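Local coordinates for protein hookworm platelet inhibitor 1 (Ancylostoma caninum, PDB 4TPV) that inhibits platelet aggregation and adhesion, possibly by binding the platelet integrins that recognise fibrinogen and collagen, at residues 65-73 against 131-142. Numbering follows the deposited sequence.
Sequences SEEENVDVF and THVVCQYGPEAK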
ATOM      1  N   SER A  65      -1.641  -3.019 -13.832  1.00 11.92           N
ATOM      2  CA  SER A  65      -2.367  -4.145 -13.227  1.00  9.18           C
ATOM      3  C   SER A  65      -3.137  -3.648 -12.015  1.00  8.62           C
ATOM      4  O   SER A  65      -2.881  -2.518 -11.557  1.00 10.48           O
ATOM      5  CB  SER A  65      -1.404  -5.262 -12.817  1.00 13.95           C
ATOM      6  OG  SER A  65      -0.608  -4.851 -11.711  1.00 18.24           O
ATOM      7  N   GLU A  66      -4.046  -4.467 -11.474  1.00  8.23           N
ATOM      8  CA  GLU A  66      -4.884  -3.986 -10.354  1.00  8.37           C
ATOM      9  C   GLU A  66      -4.068  -3.680  -9.086  1.00 10.57           C
ATOM     10  O   GLU A  66      -4.463  -2.814  -8.273  1.00 10.05           O
ATOM     11  CB  GLU A  66      -6.001  -4.985 -10.019  1.00  9.23           C
ATOM     12  CG  GLU A  66      -7.135  -5.044 -11.040  1.00 10.13           C
ATOM     13  CD  GLU A  66      -7.952  -3.759 -11.090  1.00 11.04           C
ATOM     14  OE1 GLU A  66      -8.011  -3.027 -10.073  1.00 12.76           O
ATOM     15  OE2 GLU A  66      -8.544  -3.485 -12.156  1.00 14.62           O
ATOM     16  N   GLU A  67      -2.937  -4.367  -8.907  1.00  8.07           N
ATOM     17  CA  GLU A  67      -2.161  -4.202  -7.674  1.00  8.45           C
ATOM     18  C   GLU A  67      -0.999  -3.188  -7.806  1.00  8.67           C
ATOM     19  O   GLU A  67      -0.065  -3.178  -7.006  1.00 10.13           O
ATOM     20  CB  GLU A  67      -1.626  -5.564  -7.196  1.00  9.32           C
ATOM     21  CG  GLU A  67      -2.360  -6.152  -5.962  1.00  8.28           C
ATOM     22  CD  GLU A  67      -3.787  -6.626  -6.232  1.00 11.29           C
ATOM     23  OE1 GLU A  67      -4.110  -6.969  -7.383  1.00 12.23           O
ATOM     24  OE2 GLU A  67      -4.591  -6.685  -5.279  1.00 10.73           O
ATOM     25  N   GLU A  68      -1.100  -2.289  -8.771  1.00  9.13           N
ATOM     26  CA  GLU A  68      -0.101  -1.246  -8.930  1.00  8.82           C
ATOM     27  C   GLU A  68      -0.671   0.159  -8.696  1.00  8.51           C
ATOM     28  O   GLU A  68      -1.764   0.497  -9.162  1.00  9.55           O
ATOM     29  CB  GLU A  68       0.508  -1.320 -10.317  1.00  8.62           C
ATOM     30  CG  GLU A  68       1.599  -0.302 -10.541  1.00 10.52           C
ATOM     31  CD  GLU A  68       2.300  -0.534 -11.848  1.00 18.13           C
ATOM     32  OE1 GLU A  68       1.735  -0.165 -12.885  1.00 18.46           O
ATOM     33  OE2 GLU A  68       3.403  -1.126 -11.835  1.00 21.83           O
ATOM     34  N   ASN A  69       0.087   0.968  -7.957  1.00  7.69           N
ATOM     35  CA  ASN A  69      -0.180   2.408  -7.833  1.00  8.18           C
ATOM     36  C   ASN A  69       0.905   3.201  -8.554  1.00  8.75           C
ATOM     37  O   ASN A  69       2.083   2.830  -8.491  1.00  7.58           O
ATOM     38  CB  ASN A  69      -0.228   2.838  -6.360  1.00  8.26           C
ATOM     39  CG  ASN A  69      -1.536   2.501  -5.676  1.00  7.34           C
ATOM     40  OD1 ASN A  69      -2.435   1.912  -6.265  1.00  8.82           O
ATOM     41  ND2 ASN A  69      -1.640   2.879  -4.405  1.00  7.85           N
ATOM     42  N   VAL A  70       0.529   4.285  -9.232  1.00  8.93           N
ATOM     43  CA  VAL A  70       1.494   5.156  -9.886  1.00 11.32           C
ATOM     44  C   VAL A  70       1.243   6.597  -9.510  1.00 13.44           C
ATOM     45  O   VAL A  70       0.087   7.016  -9.370  1.00 13.04           O
ATOM     46  CB  VAL A  70       1.434   5.004 -11.425  1.00 10.93           C
ATOM     47  CG1 VAL A  70       2.522   5.848 -12.116  1.00 17.25           C
ATOM     48  CG2 VAL A  70       1.569   3.543 -11.800  1.00 12.23           C
ATOM     49  N   ASP A  71       2.330   7.341  -9.315  1.00  8.48           N
ATOM     50  CA  ASP A  71       2.245   8.786  -9.166  1.00  8.92           C
ATOM     51  C   ASP A  71       3.312   9.447 -10.008  1.00 11.63           C
ATOM     52  O   ASP A  71       4.404   8.905 -10.147  1.00 12.16           O
ATOM     53  CB  ASP A  71       2.400   9.179  -7.705  1.00  8.85           C
ATOM     54  CG  ASP A  71       2.043  10.635  -7.444  1.00 15.65           C
ATOM     55  OD1 ASP A  71       1.235  11.225  -8.201  1.00 16.29           O
ATOM     56  OD2 ASP A  71       2.587  11.181  -6.462  1.00 17.49           O
ATOM     57  N   VAL A  72       2.993  10.604 -10.582  1.00  9.27           N
ATOM     58  CA  VAL A  72       3.891  11.298 -11.484  1.00 10.68           C
ATOM     59  C   VAL A  72       3.953  12.773 -11.091  1.00 11.09           C
ATOM     60  O   VAL A  72       2.915  13.431 -10.998  1.00 14.80           O
ATOM     61  CB  VAL A  72       3.432  11.187 -12.965  1.00 11.39           C
ATOM     62  CG1 VAL A  72       4.373  11.968 -13.885  1.00 16.66           C
ATOM     63  CG2 VAL A  72       3.331   9.731 -13.396  1.00 12.52           C
ATOM     64  N   PHE A  73       5.160  13.309 -10.895  1.00 12.23           N
ATOM     65  CA  PHE A  73       5.310  14.733 -10.545  1.00 12.45           C
ATOM     66  C   PHE A  73       6.694  15.272 -10.846  1.00 15.48           C
ATOM     67  O   PHE A  73       7.630  14.514 -11.060  1.00 15.38           O
ATOM     68  CB  PHE A  73       5.009  14.979  -9.054  1.00 14.03           C
ATOM     69  CG  PHE A  73       5.786  14.085  -8.116  1.00 13.96           C
ATOM     70  CD1 PHE A  73       7.089  14.396  -7.763  1.00 14.02           C
ATOM     71  CD2 PHE A  73       5.212  12.929  -7.598  1.00 13.45           C
ATOM     72  CE1 PHE A  73       7.805  13.567  -6.891  1.00 12.87           C
ATOM     73  CE2 PHE A  73       5.920  12.099  -6.737  1.00 13.45           C
ATOM     74  CZ  PHE A  73       7.217  12.416  -6.388  1.00 13.33           C
ATOM     75  N   THR A 131       9.418  12.652 -12.078  1.00 11.32           N
ATOM     76  CA  THR A 131       9.571  11.517 -11.165  1.00  9.91           C
ATOM     77  C   THR A 131       8.334  10.641 -11.243  1.00 15.14           C
ATOM     78  O   THR A 131       7.221  11.135 -11.165  1.00 12.33           O
ATOM     79  CB  THR A 131       9.803  11.992  -9.726  1.00 12.16           C
ATOM     80  OG1 THR A 131      10.967  12.828  -9.694  1.00 14.78           O
ATOM     81  CG2 THR A 131       9.990  10.811  -8.772  1.00 13.51           C
ATOM     82  N   HIS A 132       8.542   9.343 -11.438  1.00 11.54           N
ATOM     83  CA  HIS A 132       7.476   8.356 -11.313  1.00 10.85           C
ATOM     84  C   HIS A 132       7.733   7.549 -10.060  1.00 12.87           C
ATOM     85  O   HIS A 132       8.831   7.041  -9.847  1.00 12.10           O
ATOM     86  CB  HIS A 132       7.405   7.401 -12.513  1.00 11.86           C
ATOM     87  CG  HIS A 132       6.917   8.027 -13.788  1.00  9.73           C
ATOM     88  ND1 HIS A 132       6.214   7.314 -14.733  1.00 14.21           N
ATOM     89  CD2 HIS A 132       7.017   9.292 -14.267  1.00 12.43           C
ATOM     90  CE1 HIS A 132       5.913   8.105 -15.748  1.00 15.60           C
ATOM     91  NE2 HIS A 132       6.382   9.313 -15.489  1.00 13.48           N
ATOM     92  N   VAL A 133       6.715   7.460  -9.219  1.00  9.50           N
ATOM     93  CA  VAL A 133       6.756   6.609  -8.058  1.00  8.21           C
ATOM     94  C   VAL A 133       5.760   5.495  -8.310  1.00 11.97           C
ATOM     95  O   VAL A 133       4.609   5.769  -8.679  1.00 11.26           O
ATOM     96  CB  VAL A 133       6.373   7.363  -6.781  1.00  9.75           C
ATOM     97  CG1 VAL A 133       6.386   6.407  -5.593  1.00 12.21           C
ATOM     98  CG2 VAL A 133       7.311   8.540  -6.560  1.00 10.33           C
ATOM     99  N   VAL A 134       6.188   4.248  -8.132  1.00  9.45           N
ATOM    100  CA  VAL A 134       5.307   3.086  -8.324  1.00  8.22           C
ATOM    101  C   VAL A 134       5.395   2.191  -7.109  1.00 10.63           C
ATOM    102  O   VAL A 134       6.495   1.874  -6.650  1.00 10.79           O
ATOM    103  CB  VAL A 134       5.702   2.264  -9.583  1.00  8.22           C
ATOM    104  CG1 VAL A 134       4.931   0.963  -9.633  1.00  8.11           C
ATOM    105  CG2 VAL A 134       5.516   3.091 -10.852  1.00 13.13           C
ATOM    106  N   CYS A 135       4.246   1.789  -6.581  1.00  8.17           N
ATOM    107  CA  CYS A 135       4.217   0.783  -5.539  1.00  8.25           C
ATOM    108  C   CYS A 135       3.384  -0.400  -6.012  1.00 10.37           C
ATOM    109  O   CYS A 135       2.356  -0.234  -6.669  1.00  9.93           O
ATOM    110  CB  CYS A 135       3.651   1.343  -4.236  1.00  7.19           C
ATOM    111  SG  CYS A 135       4.705   2.542  -3.362  1.00 10.04           S
ATOM    112  N   GLN A 136       3.868  -1.589  -5.684  1.00  8.21           N
ATOM    113  CA  GLN A 136       3.204  -2.836  -6.001  1.00  7.53           C
ATOM    114  C   GLN A 136       2.780  -3.484  -4.694  1.00  7.63           C
ATOM    115  O   GLN A 136       3.515  -3.444  -3.693  1.00  8.21           O
ATOM    116  CB  GLN A 136       4.143  -3.765  -6.803  1.00 10.73           C
ATOM    117  CG  GLN A 136       4.465  -3.244  -8.197  1.00 12.84           C
ATOM    118  CD  GLN A 136       3.504  -3.755  -9.244  1.00 19.18           C
ATOM    119  OE1 GLN A 136       2.586  -4.523  -8.942  1.00 21.04           O
ATOM    120  NE2 GLN A 136       3.706  -3.331 -10.494  1.00 16.11           N
ATOM    121  N   TYR A 137       1.583  -4.060  -4.692  1.00  7.37           N
ATOM    122  CA  TYR A 137       1.016  -4.636  -3.484  1.00 11.29           C
ATOM    123  C   TYR A 137       0.731  -6.122  -3.636  1.00  8.65           C
ATOM    124  O   TYR A 137       0.648  -6.662  -4.757  1.00  9.46           O
ATOM    125  CB  TYR A 137      -0.270  -3.882  -3.111  1.00  9.35           C
ATOM    126  CG  TYR A 137      -0.040  -2.393  -2.954  1.00  8.25           C
ATOM    127  CD1 TYR A 137       0.418  -1.863  -1.759  1.00 11.34           C
ATOM    128  CD2 TYR A 137      -0.226  -1.522  -4.030  1.00  7.03           C
ATOM    129  CE1 TYR A 137       0.660  -0.477  -1.620  1.00 13.04           C
ATOM    130  CE2 TYR A 137       0.011  -0.151  -3.899  1.00  9.35           C
ATOM    131  CZ  TYR A 137       0.438   0.367  -2.686  1.00  8.85           C
ATOM    132  OH  TYR A 137       0.658   1.727  -2.564  1.00  9.30           O
ATOM    133  N   GLY A 138       0.575  -6.794  -2.498  1.00  8.17           N
ATOM    134  CA  GLY A 138       0.216  -8.206  -2.498  1.00  9.98           C
ATOM    135  C   GLY A 138      -0.453  -8.625  -1.201  1.00 11.12           C
ATOM    136  O   GLY A 138      -0.389  -7.910  -0.204  1.00 11.06           O
ATOM    137  N   PRO A 139      -1.144  -9.776  -1.217  1.00 10.64           N
ATOM    138  CA  PRO A 139      -1.335 -10.597  -2.418  1.00  9.17           C
ATOM    139  C   PRO A 139      -2.381 -10.022  -3.355  1.00 11.71           C
ATOM    140  O   PRO A 139      -3.084  -9.066  -3.024  1.00 14.24           O
ATOM    141  CB  PRO A 139      -1.804 -11.954  -1.858  1.00 14.23           C
ATOM    142  CG  PRO A 139      -2.050 -11.749  -0.385  1.00 23.15           C
ATOM    143  CD  PRO A 139      -1.893 -10.294  -0.064  1.00 15.53           C
ATOM    144  N   GLU A 140      -2.486 -10.600  -4.543  1.00 13.20           N
ATOM    145  CA  GLU A 140      -3.465 -10.112  -5.506  1.00 11.25           C
ATOM    146  C   GLU A 140      -4.903 -10.384  -5.068  1.00 15.11           C
ATOM    147  O   GLU A 140      -5.271 -11.514  -4.740  1.00 18.46           O
ATOM    148  CB  GLU A 140      -3.205 -10.732  -6.879  1.00 19.39           C
ATOM    149  CG  GLU A 140      -1.912 -10.267  -7.528  1.00 27.61           C
ATOM    150  CD  GLU A 140      -1.620 -11.002  -8.827  1.00 42.62           C
ATOM    151  OE1 GLU A 140      -2.373 -11.946  -9.163  1.00 48.72           O
ATOM    152  OE2 GLU A 140      -0.638 -10.639  -9.507  1.00 48.54           O
ATOM    153  N   ALA A 141      -5.716  -9.333  -5.084  1.00 10.37           N
ATOM    154  CA  ALA A 141      -7.078  -9.403  -4.579  1.00 11.99           C
ATOM    155  C   ALA A 141      -7.983  -8.316  -5.160  1.00 13.10           C
ATOM    156  O   ALA A 141      -9.183  -8.522  -5.287  1.00 13.97           O
ATOM    157  CB  ALA A 141      -7.070  -9.300  -3.056  1.00 13.06           C
ATOM    158  N   LYS A 142      -7.422  -7.154  -5.490  1.00  9.41           N
ATOM    159  CA  LYS A 142      -8.219  -5.998  -5.904  1.00 11.34           C
ATOM    160  C   LYS A 142      -8.885  -6.212  -7.273  1.00 11.06           C
ATOM    161  O   LYS A 142      -8.303  -6.799  -8.179  1.00 12.21           O
ATOM    162  CB  LYS A 142      -7.344  -4.743  -5.928  1.00  7.71           C
ATOM    163  CG  LYS A 142      -7.991  -3.461  -6.497  1.00  7.75           C
ATOM    164  CD  LYS A 142      -7.091  -2.267  -6.125  1.00  8.40           C
ATOM    165  CE  LYS A 142      -7.315  -1.015  -6.997  1.00 10.68           C
ATOM    166  NZ  LYS A 142      -6.802  -1.183  -8.399  1.00 10.26           N
TER
HETATM  167  O   HOH W   1       1.862  -3.856 -12.796  1.00 21.96           O
HETATM  168  O   HOH W   2      -6.106  -8.449  -8.422  1.00 14.72           O
HETATM  169  O   HOH W   3      10.727  15.318 -10.050  1.00 33.24           O
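Edge strand 68-73 pairs antiparallel with the inner strand 130-138 of the central sheet, and the loop after the second strand runs beside the type I turn from Ser65 to Glu68. Asn69 with Cys135, Asp71 with Val133 and Phe73 with Thr131 are the hydrogen-bonded pairs. Asn69 N reaches Cys135 O at 2.9 Å, almost straight. Tyr137 N adds one more bond, to Glu67 O. On one face, Val72 CG2 sits 3.7 Å from the centroid of the His132 ring, a CH-pi contact over the ring face. On the other face, the Phe73 ring leans back toward Thr131 and Val133, with Thr131 O over one of its faces; Phe73 CE2 lies 3.8 Å from Val133 CG2. Phe73 chi1 is 52°, with CG between the backbone N and the carbonyl carbon, and this brings the ring back toward the partner strand.

This is the sheet of the CAP fold, an alpha-beta-alpha sandwich. Helix 46-56 covers the Val134 and Gln136 face, and helices 80-89 and 107-113 the Tyr137 face. A disulfide links Cys135 to Cys122 on the neighbouring strand 119-127.

Glu67 turns its carboxylate into the 139-142 loop. Glu67 OE2 accepts from Lys142 N on its syn lone pair (2.9 Å) and from Ala141 N above the carboxylate plane (2.9 Å). His117 also hydrogen-bonds this oxygen. Lys142 NZ bonds Glu66 O at 2.9 Å and forms a salt bridge with Glu66 OE1 at 2.8 Å. Lys102 pairs with the other Glu66 carboxylate oxygen.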